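Local coordinates for SusD superfamily protein (Bacteroides vulgatus ATCC 8482, PDB 3JQ0), which probably binds sugars or other nutrients at the bacterial cell surface, as an outer-membrane protein of the SusD family, at residues Q155-I160 against E191-S196; I244-N249 against L356-I361; L265-D270 against G294-Q299; P409-P414 against K424-G429. All blocks are in the same frame, centred on the assembly; numbering follows the deposited sequence.

How the contacts relate
Contact 1 comes first along the chain, joining helix 149-167 to helix 182-199. Contact 2 then pairs strand 243-247 with strand 359-363, and contact 3 is nested inside the long loop that this pairing closes; contact 4 follows, between loops ahead of helix 430-441. The centre of contact 2 lies about 11 Å from the centre of the chain; the centres of contacts 1 and 3 lie about 23 and 22 Å from that of contact 2. The centre of contact 4 lies about 32 to 34 Å from the other three centres. Helix 182-199 also packs on Ile244 and Phe245, fastening the short sheet to the helical part, while Trp257 touches both Phe359 and Leu265.

Contact 1: Q155-I160 against E191-S196; sequences QIKKDI and EAYLWS
Lys157 and Ala192 bring the two helices nearest each other, their CA atoms 7.6 Å apart. The axes of the segments approach to 10.9 Å and their directions differ by 151°, nearly antiparallel. The small Ala192 suits this spot: its CB receives Ile160 CD1 at 3.8 Å, and CG2 of Ile156 adds a looser contact. Beside this apolar patch, Lys157 crosses the Tyr193 ring obliquely. Its chain is extended beyond CG, which carries CE over one ring face, 3.8 Å from the centroid, as a CH-pi contact; NZ makes an off-centre cation-pi contact at 4.5 Å. These are helices 149-167 and 182-199, successive in the chain and consistent with the TPR-like helical part of SusD proteins. Lysine fits because its methylenes cover the ring while its ammonium passes on to a polar partner: NZ donates to Ser196 OG at 3.0 Å, in one of two modelled positions of the serine, so the bond is probably not permanent. That hydroxyl also bonds to Asp206, whose carboxylate forms a long, weak ion pair with the lysine. At the ring edge, in plane, a water bonds to Tyr193 OH at 2.7 Å and donates to Lys157 O, tying the phenol to the opposing backbone.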
loop_
_atom_site.group_PDB
_atom_site.type_symbol
_atom_site.label_atom_id
_atom_site.label_comp_id
_atom_site.label_asym_id
_atom_site.label_seq_id
_atom_site.Cartn_x
_atom_site.Cartn_y
_atom_site.Cartn_z
ATOM N N GLN A 155 -14.603 5.512 -16.646
ATOM C CA GLN A 155 -13.871 6.766 -16.565
ATOM C C GLN A 155 -12.405 6.530 -16.173
ATOM O O GLN A 155 -11.499 7.165 -16.749
ATOM C CB GLN A 155 -14.554 7.715 -15.579
ATOM C CG GLN A 155 -13.823 9.056 -15.485
ATOM C CD GLN A 155 -13.844 9.847 -16.771
ATOM O OE1 GLN A 155 -14.843 9.826 -17.489
ATOM N NE2 GLN A 155 -12.733 10.531 -17.087
ATOM N N ILE A 156 -12.162 5.632 -15.231
ATOM C CA ILE A 156 -10.813 5.278 -14.859
ATOM C C ILE A 156 -10.046 4.814 -16.117
ATOM O O ILE A 156 -8.900 5.238 -16.354
ATOM C CB ILE A 156 -10.805 4.206 -13.734
ATOM C CG1 ILE A 156 -11.278 4.805 -12.427
ATOM C CG2 ILE A 156 -9.454 3.509 -13.596
ATOM C CD1 ILE A 156 -11.713 3.778 -11.395
ATOM N N LYS A 157 -10.662 3.920 -16.884
ATOM C CA LYS A 157 -10.027 3.399 -18.091
ATOM C C LYS A 157 -9.778 4.496 -19.135
ATOM O O LYS A 157 -8.762 4.495 -19.822
ATOM C CB LYS A 157 -10.811 2.243 -18.666
ATOM C CG LYS A 157 -10.703 1.007 -17.819
ATOM C CD LYS A 157 -11.596 -0.111 -18.295
ATOM C CE LYS A 157 -11.385 -1.380 -17.478
ATOM N NZ LYS A 157 -12.379 -2.412 -17.928
ATOM N N LYS A 158 -10.713 5.442 -19.259
ATOM C CA LYS A 158 -10.542 6.545 -20.178
ATOM C C LYS A 158 -9.364 7.427 -19.780
ATOM O O LYS A 158 -8.581 7.861 -20.615
ATOM C CB LYS A 158 -11.858 7.334 -20.236
ATOM C CG LYS A 158 -11.909 8.471 -21.263
ATOM C CD LYS A 158 -13.231 9.213 -21.193
ATOM C CE LYS A 158 -13.242 10.408 -22.147
ATOM N NZ LYS A 158 -14.360 11.353 -21.950
ATOM N N ASP A 159 -9.256 7.691 -18.469
ATOM C CA ASP A 159 -8.138 8.496 -17.978
ATOM C C ASP A 159 -6.805 7.757 -18.096
ATOM O O ASP A 159 -5.789 8.385 -18.367
ATOM C CB ASP A 159 -8.437 8.929 -16.556
ATOM C CG ASP A 159 -9.445 10.057 -16.492
ATOM O OD1 ASP A 159 -9.573 10.816 -17.478
ATOM O OD2 ASP A 159 -10.068 10.223 -15.395
ATOM N N ILE A 160 -6.792 6.441 -17.856
ATOM C CA ILE A 160 -5.583 5.647 -18.051
ATOM C C ILE A 160 -5.141 5.759 -19.535
ATOM O O ILE A 160 -3.957 5.946 -19.836
ATOM C CB ILE A 160 -5.792 4.182 -17.634
ATOM C CG1 ILE A 160 -5.876 4.085 -16.112
ATOM C CG2 ILE A 160 -4.710 3.285 -18.230
ATOM C CD1 ILE A 160 -6.396 2.764 -15.603
ATOM N N GLU A 191 -3.574 -2.893 -12.419
ATOM C CA GLU A 191 -4.470 -3.100 -11.309
ATOM C C GLU A 191 -5.926 -2.957 -11.728
ATOM O O GLU A 191 -6.799 -3.732 -11.307
ATOM C CB GLU A 191 -4.198 -2.111 -10.162
ATOM C CG GLU A 191 -2.815 -2.238 -9.564
ATOM C CD GLU A 191 -2.721 -1.500 -8.246
ATOM O OE1 GLU A 191 -3.025 -0.293 -8.163
ATOM O OE2 GLU A 191 -2.427 -2.188 -7.248
ATOM N N ALA A 192 -6.217 -1.942 -12.523
ATOM C CA ALA A 192 -7.589 -1.644 -12.914
ATOM C C ALA A 192 -8.170 -2.746 -13.798
ATOM O O ALA A 192 -9.334 -3.148 -13.618
ATOM C CB ALA A 192 -7.661 -0.304 -13.656
ATOM N N TYR A 193 -7.369 -3.283 -14.735
ATOM C CA TYR A 193 -7.866 -4.344 -15.592
ATOM C C TYR A 193 -7.915 -5.679 -14.849
ATOM O O TYR A 193 -8.781 -6.509 -15.175
ATOM C CB TYR A 193 -7.112 -4.376 -16.930
ATOM C CG TYR A 193 -7.541 -3.297 -17.856
ATOM C CD1 TYR A 193 -7.022 -2.009 -17.806
ATOM C CD2 TYR A 193 -8.481 -3.557 -18.857
ATOM C CE1 TYR A 193 -7.451 -1.029 -18.674
ATOM C CE2 TYR A 193 -8.900 -2.579 -19.738
ATOM C CZ TYR A 193 -8.385 -1.301 -19.639
ATOM O OH TYR A 193 -8.789 -0.307 -20.515
ATOM N N LEU A 194 -7.043 -5.934 -13.866
ATOM C CA LEU A 194 -7.287 -7.090 -13.007
ATOM C C LEU A 194 -8.627 -6.978 -12.291
ATOM O O LEU A 194 -9.400 -7.950 -12.224
ATOM C CB LEU A 194 -6.170 -7.252 -11.957
ATOM C CG LEU A 194 -4.853 -7.855 -12.382
ATOM C CD1 LEU A 194 -3.894 -7.904 -11.178
ATOM C CD2 LEU A 194 -5.043 -9.265 -12.951
ATOM N N TRP A 195 -8.927 -5.790 -11.769
ATOM C CA TRP A 195 -10.130 -5.573 -11.015
ATOM C C TRP A 195 -11.362 -5.735 -11.920
ATOM O O TRP A 195 -12.318 -6.458 -11.608
ATOM C CB TRP A 195 -10.157 -4.180 -10.384
ATOM C CG TRP A 195 -11.323 -3.960 -9.488
ATOM C CD1 TRP A 195 -12.564 -3.535 -9.853
ATOM C CD2 TRP A 195 -11.392 -4.215 -8.085
ATOM N NE1 TRP A 195 -13.393 -3.510 -8.770
ATOM C CE2 TRP A 195 -12.690 -3.908 -7.669
ATOM C CE3 TRP A 195 -10.462 -4.661 -7.131
ATOM C CZ2 TRP A 195 -13.110 -4.038 -6.341
ATOM C CZ3 TRP A 195 -10.878 -4.807 -5.838
ATOM C CH2 TRP A 195 -12.185 -4.465 -5.449
ATOM N N SER A 196 -11.347 -5.104 -13.090
ATOM C CA SER A 196 -12.521 -5.320 -13.946
ATOM C C SER A 196 -12.604 -6.759 -14.426
ATOM O O SER A 196 -13.705 -7.301 -14.513
ATOM C CB SER A 196 -12.582 -4.372 -15.116
ATOM O OG SER A 196 -11.499 -4.526 -16.005
HETATM O O HOH W 1 -7.477 1.984 -20.219
#

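Contact 2: I244-N249 against L356-I361; sequences IFTIHN and LDDFPI
Ile247 and Phe359 form an antiparallel hydrogen-bonded pair: Ile247 N reaches Phe359 O at 2.8 Å, and Phe359 N donates to Ile247 O at 2.9 Å. Next to them Thr246 and Pro360 are a non-hydrogen-bonded pair, a place that suits proline, which has no N-H to give. Ile361 N continues the pairing to Phe245 O. Branched Ile247 and Ile361 fill the side toward Phe245, CG1 to CG1 at 3.7 Å, while Phe245 lies alongside Ile361 with CD2 3.7 Å from CB. Strands 243-247 and 359-363 make a two-stranded antiparallel sheet, and where Ile244 and Phe245 both face Tyr362 it contains a classic beta bulge. Where the pairing ends, an amide and a carboxylate take up backbone groups. Asn249 ND2 donates to Asp357 O at 2.8 Å, and Asn249 N meets Asp358 OD1 at 3.0 Å from above the carboxylate plane, Asp358 CG being placed for this anti to its carbonyl carbon (chi1 -72°). Lys238 forms a salt bridge with the same oxygen, and a water joins OD2 to Thr246 OG1. An alanine in place of Asp358 would probably leave Asn249 N without this acceptor and Lys238 without its charge partner. Further out, Trp180 stacks edge-to-face with Phe245 and Trp257 with Phe359, Glu253 accepts a bond from His248 NE2, and a glycerol, probably from the crystallisation liquor, hydrogen-bonds His248 N.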
loop_
_atom_site.group_PDB
_atom_site.type_symbol
_atom_site.label_atom_id
_atom_site.label_comp_id
_atom_site.label_asym_id
_atom_site.label_seq_id
_atom_site.Cartn_x
_atom_site.Cartn_y
_atom_site.Cartn_z
ATOM N N ILE A 244 8.934 2.627 -8.451
ATOM C CA ILE A 244 8.209 3.084 -9.625
ATOM C C ILE A 244 7.517 4.412 -9.296
ATOM O O ILE A 244 7.681 5.386 -10.041
ATOM C CB ILE A 244 7.183 2.014 -10.106
ATOM C CG1 ILE A 244 7.894 0.712 -10.520
ATOM C CG2 ILE A 244 6.312 2.598 -11.225
ATOM C CD1 ILE A 244 6.949 -0.480 -10.450
ATOM N N PHE A 245 6.783 4.435 -8.170
ATOM C CA PHE A 245 6.190 5.682 -7.679
ATOM C C PHE A 245 6.276 5.624 -6.177
ATOM O O PHE A 245 5.846 4.654 -5.552
ATOM C CB PHE A 245 4.754 5.869 -8.153
ATOM C CG PHE A 245 4.109 7.132 -7.637
ATOM C CD1 PHE A 245 4.753 8.381 -7.776
ATOM C CD2 PHE A 245 2.881 7.124 -7.014
ATOM C CE1 PHE A 245 4.187 9.534 -7.279
ATOM C CE2 PHE A 245 2.320 8.279 -6.534
ATOM C CZ PHE A 245 2.950 9.481 -6.671
ATOM N N THR A 246 6.916 6.626 -5.601
ATOM C CA THR A 246 7.151 6.693 -4.167
ATOM C C THR A 246 6.836 8.098 -3.659
ATOM O O THR A 246 7.148 9.078 -4.331
ATOM C CB THR A 246 8.624 6.261 -3.873
ATOM O OG1 THR A 246 8.799 6.188 -2.466
ATOM C CG2 THR A 246 9.676 7.176 -4.522
ATOM N N ILE A 247 6.193 8.165 -2.505
ATOM C CA ILE A 247 5.831 9.443 -1.896
ATOM C C ILE A 247 7.050 9.995 -1.161
ATOM O O ILE A 247 7.556 9.377 -0.223
ATOM C CB ILE A 247 4.676 9.312 -0.905
ATOM C CG1 ILE A 247 3.430 8.753 -1.540
ATOM C CG2 ILE A 247 4.387 10.630 -0.198
ATOM C CD1 ILE A 247 2.855 9.512 -2.616
ATOM N N HIS A 248 7.552 11.150 -1.605
ATOM C CA HIS A 248 8.676 11.815 -0.953
ATOM C C HIS A 248 8.271 12.472 0.349
ATOM O O HIS A 248 7.437 13.348 0.349
ATOM C CB HIS A 248 9.283 12.864 -1.870
ATOM C CG HIS A 248 10.394 13.636 -1.199
ATOM N ND1 HIS A 248 11.634 13.105 -0.899
ATOM C CD2 HIS A 248 10.358 14.829 -0.591
ATOM C CE1 HIS A 248 12.364 14.022 -0.294
ATOM N NE2 HIS A 248 11.598 15.051 -0.042
ATOM N N ASN A 249 8.866 11.998 1.449
ATOM C CA ASN A 249 8.778 12.660 2.745
ATOM C C ASN A 249 10.185 13.157 3.095
ATOM O O ASN A 249 11.174 12.753 2.492
ATOM C CB ASN A 249 8.221 11.717 3.802
ATOM C CG ASN A 249 6.880 11.143 3.407
ATOM O OD1 ASN A 249 5.907 11.890 3.219
ATOM N ND2 ASN A 249 6.804 9.817 3.265
ATOM N N LEU A 356 10.902 9.839 8.633
ATOM C CA LEU A 356 11.039 10.655 7.422
ATOM C C LEU A 356 11.309 9.825 6.185
ATOM O O LEU A 356 11.741 10.361 5.171
ATOM C CB LEU A 356 12.134 11.691 7.643
ATOM C CG LEU A 356 11.886 12.664 8.790
ATOM C CD1 LEU A 356 13.138 13.611 8.955
ATOM C CD2 LEU A 356 10.644 13.488 8.594
ATOM N N ASP A 357 11.027 8.516 6.253
ATOM C CA ASP A 357 11.169 7.674 5.082
ATOM C C ASP A 357 10.188 8.085 4.000
ATOM O O ASP A 357 9.094 8.577 4.290
ATOM C CB ASP A 357 10.857 6.209 5.409
ATOM C CG ASP A 357 11.883 5.598 6.302
ATOM O OD1 ASP A 357 13.057 5.529 5.898
ATOM O OD2 ASP A 357 11.475 5.140 7.401
ATOM N N ASP A 358 10.574 7.842 2.748
ATOM C CA ASP A 358 9.598 7.876 1.679
ATOM C C ASP A 358 8.601 6.726 1.837
ATOM O O ASP A 358 8.933 5.704 2.427
ATOM C CB ASP A 358 10.279 7.737 0.299
ATOM C CG ASP A 358 11.059 8.973 -0.126
ATOM O OD1 ASP A 358 11.006 10.016 0.572
ATOM O OD2 ASP A 358 11.708 8.852 -1.197
ATOM N N PHE A 359 7.380 6.895 1.352
ATOM C CA PHE A 359 6.364 5.859 1.423
ATOM C C PHE A 359 6.104 5.294 0.043
ATOM O O PHE A 359 5.550 5.974 -0.818
ATOM C CB PHE A 359 5.058 6.365 2.002
ATOM C CG PHE A 359 4.021 5.302 2.143
ATOM C CD1 PHE A 359 4.293 4.170 2.900
ATOM C CD2 PHE A 359 2.815 5.375 1.510
ATOM C CE1 PHE A 359 3.363 3.190 3.071
ATOM C CE2 PHE A 359 1.866 4.365 1.689
ATOM C CZ PHE A 359 2.158 3.262 2.467
ATOM N N PRO A 360 6.560 4.062 -0.242
ATOM C CA PRO A 360 6.362 3.513 -1.600
ATOM C C PRO A 360 4.888 3.298 -1.904
ATOM O O PRO A 360 4.143 2.831 -1.053
ATOM C CB PRO A 360 7.100 2.166 -1.544
ATOM C CG PRO A 360 8.022 2.243 -0.359
ATOM C CD PRO A 360 7.295 3.124 0.631
ATOM N N ILE A 361 4.504 3.611 -3.133
ATOM C CA ILE A 361 3.171 3.314 -3.689
ATOM C C ILE A 361 3.267 2.120 -4.608
ATOM O O ILE A 361 2.538 1.124 -4.472
ATOM C CB ILE A 361 2.533 4.546 -4.363
ATOM C CG1 ILE A 361 2.328 5.690 -3.358
ATOM C CG2 ILE A 361 1.248 4.166 -5.081
ATOM C CD1 ILE A 361 1.336 5.405 -2.280
HETATM O O HOH W 2 12.030 6.304 -2.220
#

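Contact 3: L265-D270 against G294-Q299; sequences LIPAQD and GLTQLQ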
loop_
_atom_site.group_PDB
_atom_site.type_symbol
_atom_site.label_atom_id
_atom_site.label_comp_id
_atom_site.label_asym_id
_atom_site.label_seq_id
_atom_site.Cartn_x
_atom_site.Cartn_y
_atom_site.Cartn_z
ATOM N N LEU A 265 1.389 3.358 14.807
ATOM C CA LEU A 265 2.007 2.051 14.677
ATOM C C LEU A 265 3.249 1.845 15.551
ATOM O O LEU A 265 3.789 0.758 15.520
ATOM C CB LEU A 265 2.379 1.779 13.205
ATOM C CG LEU A 265 1.190 1.468 12.302
ATOM C CD1 LEU A 265 1.648 1.348 10.852
ATOM C CD2 LEU A 265 0.516 0.196 12.734
ATOM N N ILE A 266 3.758 2.877 16.250
ATOM C CA ILE A 266 5.098 2.796 16.857
ATOM C C ILE A 266 4.995 2.766 18.383
ATOM O O ILE A 266 4.134 3.425 18.971
ATOM C CB ILE A 266 5.953 3.996 16.324
ATOM C CG1 ILE A 266 6.216 3.837 14.839
ATOM C CG2 ILE A 266 7.262 4.241 17.119
ATOM C CD1 ILE A 266 7.008 2.613 14.430
ATOM N N PRO A 267 5.870 1.989 19.053
ATOM C CA PRO A 267 5.823 1.897 20.533
ATOM C C PRO A 267 6.285 3.177 21.206
ATOM O O PRO A 267 7.092 3.933 20.677
ATOM C CB PRO A 267 6.826 0.771 20.832
ATOM C CG PRO A 267 7.806 0.835 19.666
ATOM C CD PRO A 267 6.907 1.117 18.497
ATOM N N ALA A 268 5.840 3.361 22.444
ATOM C CA ALA A 268 6.356 4.406 23.311
ATOM C C ALA A 268 7.796 4.140 23.755
ATOM O O ALA A 268 8.147 3.022 24.119
ATOM C CB ALA A 268 5.484 4.561 24.552
ATOM N N GLN A 269 8.589 5.203 23.735
ATOM C CA GLN A 269 9.964 5.110 24.190
ATOM C C GLN A 269 10.057 4.541 25.610
ATOM O O GLN A 269 10.938 3.754 25.916
ATOM C CB GLN A 269 10.634 6.471 24.074
ATOM C CG GLN A 269 12.097 6.484 24.420
ATOM C CD GLN A 269 12.748 7.801 24.064
ATOM O OE1 GLN A 269 12.269 8.883 24.459
ATOM N NE2 GLN A 269 13.769 7.744 23.223
ATOM N N ASP A 270 9.186 4.988 26.492
ATOM C CA ASP A 270 9.260 4.546 27.862
ATOM C C ASP A 270 9.103 3.016 27.982
ATOM O O ASP A 270 9.715 2.398 28.847
ATOM C CB ASP A 270 8.255 5.266 28.778
ATOM C CG ASP A 270 6.842 4.805 28.596
ATOM O OD1 ASP A 270 6.312 5.094 27.532
ATOM O OD2 ASP A 270 6.276 4.074 29.487
ATOM N N GLY A 294 6.520 6.644 19.734
ATOM C CA GLY A 294 5.281 6.887 19.063
ATOM C C GLY A 294 4.132 6.399 19.895
ATOM O O GLY A 294 4.242 6.199 21.106
ATOM N N LEU A 295 3.002 6.200 19.247
ATOM C CA LEU A 295 1.802 5.663 19.849
ATOM C C LEU A 295 1.272 4.547 18.954
ATOM O O LEU A 295 1.245 4.708 17.736
ATOM C CB LEU A 295 0.788 6.788 19.989
ATOM C CG LEU A 295 -0.461 6.619 20.809
ATOM C CD1 LEU A 295 -0.123 6.728 22.267
ATOM C CD2 LEU A 295 -1.489 7.764 20.470
ATOM N N THR A 296 0.881 3.415 19.546
ATOM C CA THR A 296 0.339 2.300 18.798
ATOM C C THR A 296 -1.149 2.172 19.048
ATOM O O THR A 296 -1.580 1.908 20.192
ATOM C CB THR A 296 1.045 0.984 19.183
ATOM O OG1 THR A 296 2.437 1.145 18.948
ATOM C CG2 THR A 296 0.533 -0.209 18.427
ATOM N N GLN A 297 -1.940 2.364 17.983
ATOM C CA GLN A 297 -3.386 2.084 18.032
ATOM C C GLN A 297 -3.859 0.942 17.131
ATOM O O GLN A 297 -4.967 0.472 17.294
ATOM C CB GLN A 297 -4.185 3.372 17.700
ATOM C CG GLN A 297 -4.022 4.456 18.727
ATOM C CD GLN A 297 -4.846 5.664 18.475
ATOM O OE1 GLN A 297 -5.389 5.838 17.375
ATOM N NE2 GLN A 297 -4.924 6.548 19.479
ATOM N N LEU A 298 -2.976 0.474 16.226
ATOM C CA LEU A 298 -3.188 -0.694 15.396
ATOM C C LEU A 298 -2.052 -1.654 15.719
ATOM O O LEU A 298 -0.883 -1.274 15.566
ATOM C CB LEU A 298 -3.165 -0.341 13.901
ATOM C CG LEU A 298 -4.440 0.252 13.290
ATOM C CD1 LEU A 298 -4.154 0.759 11.877
ATOM C CD2 LEU A 298 -5.611 -0.781 13.334
ATOM N N GLN A 299 -2.383 -2.841 16.232
ATOM C CA GLN A 299 -1.406 -3.805 16.742
ATOM C C GLN A 299 -1.424 -5.057 15.891
ATOM O O GLN A 299 -2.424 -5.795 15.858
ATOM C CB GLN A 299 -1.784 -4.122 18.193
ATOM C CG GLN A 299 -0.963 -5.238 18.811
ATOM C CD GLN A 299 0.498 -4.931 18.926
ATOM O OE1 GLN A 299 0.872 -3.978 19.641
ATOM N NE2 GLN A 299 1.347 -5.733 18.286
#
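Gly294 lies so close to Ile266 that a CB on it would fall 2.7 Å from Ile266 CB, a clash that only a residue without a side chain avoids. Ile266 CG2, anti to its own backbone N, reaches to 3.6 Å from Gly294 N. That nitrogen donates to Pro267 O at 2.9 Å. Around this tight end the bonds are less regular: Thr296 OG1 stands 2.8 Å from Ile266 O in a weak bond whose proton has a second acceptor within reach, and Ile266 N makes a weak bond to Leu295 O at 3.4 Å. Leu265 and Thr296 form a single backbone bridge, not a continued sheet. The side chain of Leu265 reaches on to Leu298, CD2 lying 3.9 Å from CB, where the branched, apolar ends of two buried leucines leave no polar group to satisfy. The Leu295 side is looser and partly exposed, its side chain setting off away from 265-270. Ala268, beside Gly294, is the N-cap residue of helix 269-275, Leu295 bonds through its backbone to Arg262 of helix 262-265, and Leu265 and Leu298 both rest on Tyr41 of strand 41-43, the antiparallel partner of strand 299-300.

Contact 4: P409-P414 against K424-G429; sequences PNDNDP and KPDNAG
Asn412 lays its side-chain amide over that of Asn427, the two planes stacked only 14° apart, with Asn412 CG 3.6 Å from Asn427 ND2. Asn427 CG lies between its backbone N and carbonyl carbon (chi1 65°), which brings its amide there. Both ends of the Asn412 amide are engaged. OD1 accepts Asn427 N at 2.8 Å, the donor tilted from the carbonyl plane, while ND2 turns back to its own segment and bonds to Pro409 O at 3.1 Å. Asparagine is apt here because one flat group offers an acceptor and a donor together, and the two bonds fix which way it is flipped. A leucine in its place would probably leave Asn427 N and Pro409 O without these partners and lose the amide stack. A water links them further, donating to Asn412 O and accepting from Asn427 ND2. Asp411 and Asp426 are clasped twice, once backbone to backbone and once through the carboxylate of Asp426: Asp426 N donates to Asp411 O at 2.9 Å and almost straight, at 173°, and Asp411 N donates to Asp426 OD2 at 2.9 Å from above the carboxylate plane. The carboxylates themselves come within 4.5 Å, Asp411 OD2 to Asp426 OD1; Tyr417 OH hydrogen-bonds Asp411 OD1, and the repulsion is likely to be offset by salt bridges from Arg310 and Arg440 to Asp411, and from Lys436 and Arg390 to Asp426. Two loops are joined ahead of helix 430-441, one bent in an inverse gamma turn centred on Asp411, the other coiled into the 3-10 segment 426-428.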
loop_
_atom_site.group_PDB
_atom_site.type_symbol
_atom_site.label_atom_id
_atom_site.label_comp_id
_atom_site.label_asym_id
_atom_site.label_seq_id
_atom_site.Cartn_x
_atom_site.Cartn_y
_atom_site.Cartn_z
ATOM N N PRO A 409 7.304 -24.257 -6.128
ATOM C CA PRO A 409 6.073 -24.433 -5.366
ATOM C C PRO A 409 6.248 -25.373 -4.147
ATOM O O PRO A 409 5.364 -26.171 -3.824
ATOM C CB PRO A 409 5.142 -25.088 -6.379
ATOM C CG PRO A 409 6.065 -26.073 -7.067
ATOM C CD PRO A 409 7.395 -25.316 -7.171
ATOM N N ASN A 410 7.384 -25.235 -3.441
ATOM C CA ASN A 410 7.784 -26.181 -2.425
ATOM C C ASN A 410 7.657 -25.697 -0.992
ATOM O O ASN A 410 7.969 -26.433 -0.068
ATOM C CB ASN A 410 9.262 -26.588 -2.666
ATOM C CG ASN A 410 9.489 -27.089 -4.051
ATOM O OD1 ASN A 410 8.651 -27.812 -4.610
ATOM N ND2 ASN A 410 10.603 -26.689 -4.650
ATOM N N ASP A 411 7.147 -24.486 -0.801
ATOM C CA ASP A 411 7.004 -23.890 0.523
ATOM C C ASP A 411 5.720 -24.407 1.165
ATOM O O ASP A 411 4.659 -23.754 1.092
ATOM C CB ASP A 411 7.117 -22.378 0.463
ATOM C CG ASP A 411 7.002 -21.684 1.802
ATOM O OD1 ASP A 411 6.839 -22.346 2.837
ATOM O OD2 ASP A 411 7.036 -20.418 1.755
ATOM N N ASN A 412 5.831 -25.614 1.718
ATOM C CA ASN A 412 4.691 -26.450 2.115
ATOM C C ASN A 412 4.740 -26.963 3.562
ATOM O O ASN A 412 3.858 -27.702 3.977
ATOM C CB ASN A 412 4.551 -27.623 1.144
ATOM C CG ASN A 412 4.221 -27.168 -0.246
ATOM O OD1 ASN A 412 3.375 -26.299 -0.410
ATOM N ND2 ASN A 412 4.845 -27.765 -1.246
ATOM N N ASP A 413 5.800 -26.644 4.298
ATOM C CA ASP A 413 6.109 -27.298 5.575
ATOM C C ASP A 413 4.868 -27.486 6.444
ATOM O O ASP A 413 4.227 -26.525 6.888
ATOM C CB ASP A 413 7.102 -26.483 6.374
ATOM C CG ASP A 413 7.460 -27.162 7.664
ATOM O OD1 ASP A 413 8.091 -28.238 7.569
ATOM O OD2 ASP A 413 7.071 -26.692 8.730
ATOM N N PRO A 414 4.514 -28.750 6.757
ATOM C CA PRO A 414 3.266 -28.984 7.494
ATOM C C PRO A 414 3.168 -28.290 8.839
ATOM O O PRO A 414 2.124 -27.685 9.152
ATOM C CB PRO A 414 3.214 -30.505 7.614
ATOM C CG PRO A 414 3.854 -30.972 6.360
ATOM C CD PRO A 414 4.963 -29.980 6.078
ATOM N N LYS A 424 -1.505 -20.252 3.330
ATOM C CA LYS A 424 -1.573 -21.678 2.972
ATOM C C LYS A 424 -0.212 -22.148 2.452
ATOM O O LYS A 424 0.564 -21.329 1.912
ATOM C CB LYS A 424 -2.608 -21.891 1.834
ATOM C CG LYS A 424 -4.024 -21.349 2.096
ATOM C CD LYS A 424 -4.781 -22.131 3.190
ATOM C CE LYS A 424 -6.208 -21.581 3.545
ATOM N NZ LYS A 424 -6.140 -20.232 4.283
ATOM N N PRO A 425 0.040 -23.465 2.502
ATOM C CA PRO A 425 1.148 -23.992 1.763
ATOM C C PRO A 425 1.039 -23.673 0.272
ATOM O O PRO A 425 -0.075 -23.496 -0.250
ATOM C CB PRO A 425 1.027 -25.499 2.006
ATOM C CG PRO A 425 -0.401 -25.698 2.247
ATOM C CD PRO A 425 -0.810 -24.545 3.046
ATOM N N ASP A 426 2.181 -23.645 -0.405
ATOM C CA ASP A 426 2.161 -23.453 -1.843
ATOM C C ASP A 426 1.235 -24.425 -2.571
ATOM O O ASP A 426 0.623 -24.059 -3.579
ATOM C CB ASP A 426 3.562 -23.577 -2.437
ATOM C CG ASP A 426 4.528 -22.441 -2.113
ATOM O OD1 ASP A 426 4.117 -21.447 -1.470
ATOM O OD2 ASP A 426 5.696 -22.586 -2.525
ATOM N N ASN A 427 1.161 -25.661 -2.082
ATOM C CA ASN A 427 0.346 -26.704 -2.720
ATOM C C ASN A 427 -1.147 -26.442 -2.651
ATOM O O ASN A 427 -1.912 -27.163 -3.285
ATOM C CB ASN A 427 0.738 -28.110 -2.169
ATOM C CG ASN A 427 0.423 -28.275 -0.726
ATOM O OD1 ASN A 427 -0.534 -27.719 -0.216
ATOM N ND2 ASN A 427 1.230 -29.107 -0.036
ATOM N N ALA A 428 -1.591 -25.373 -1.974
ATOM C CA ALA A 428 -2.970 -24.910 -2.012
ATOM C C ALA A 428 -3.307 -24.161 -3.273
ATOM O O ALA A 428 -4.457 -23.758 -3.475
ATOM C CB ALA A 428 -3.299 -24.092 -0.795
ATOM N N GLY A 429 -2.311 -23.907 -4.089
ATOM C CA GLY A 429 -2.547 -23.322 -5.406
ATOM C C GLY A 429 -1.839 -22.009 -5.623
ATOM O O GLY A 429 -1.384 -21.327 -4.665
HETATM O O HOH W 3 1.744 -29.210 3.090
#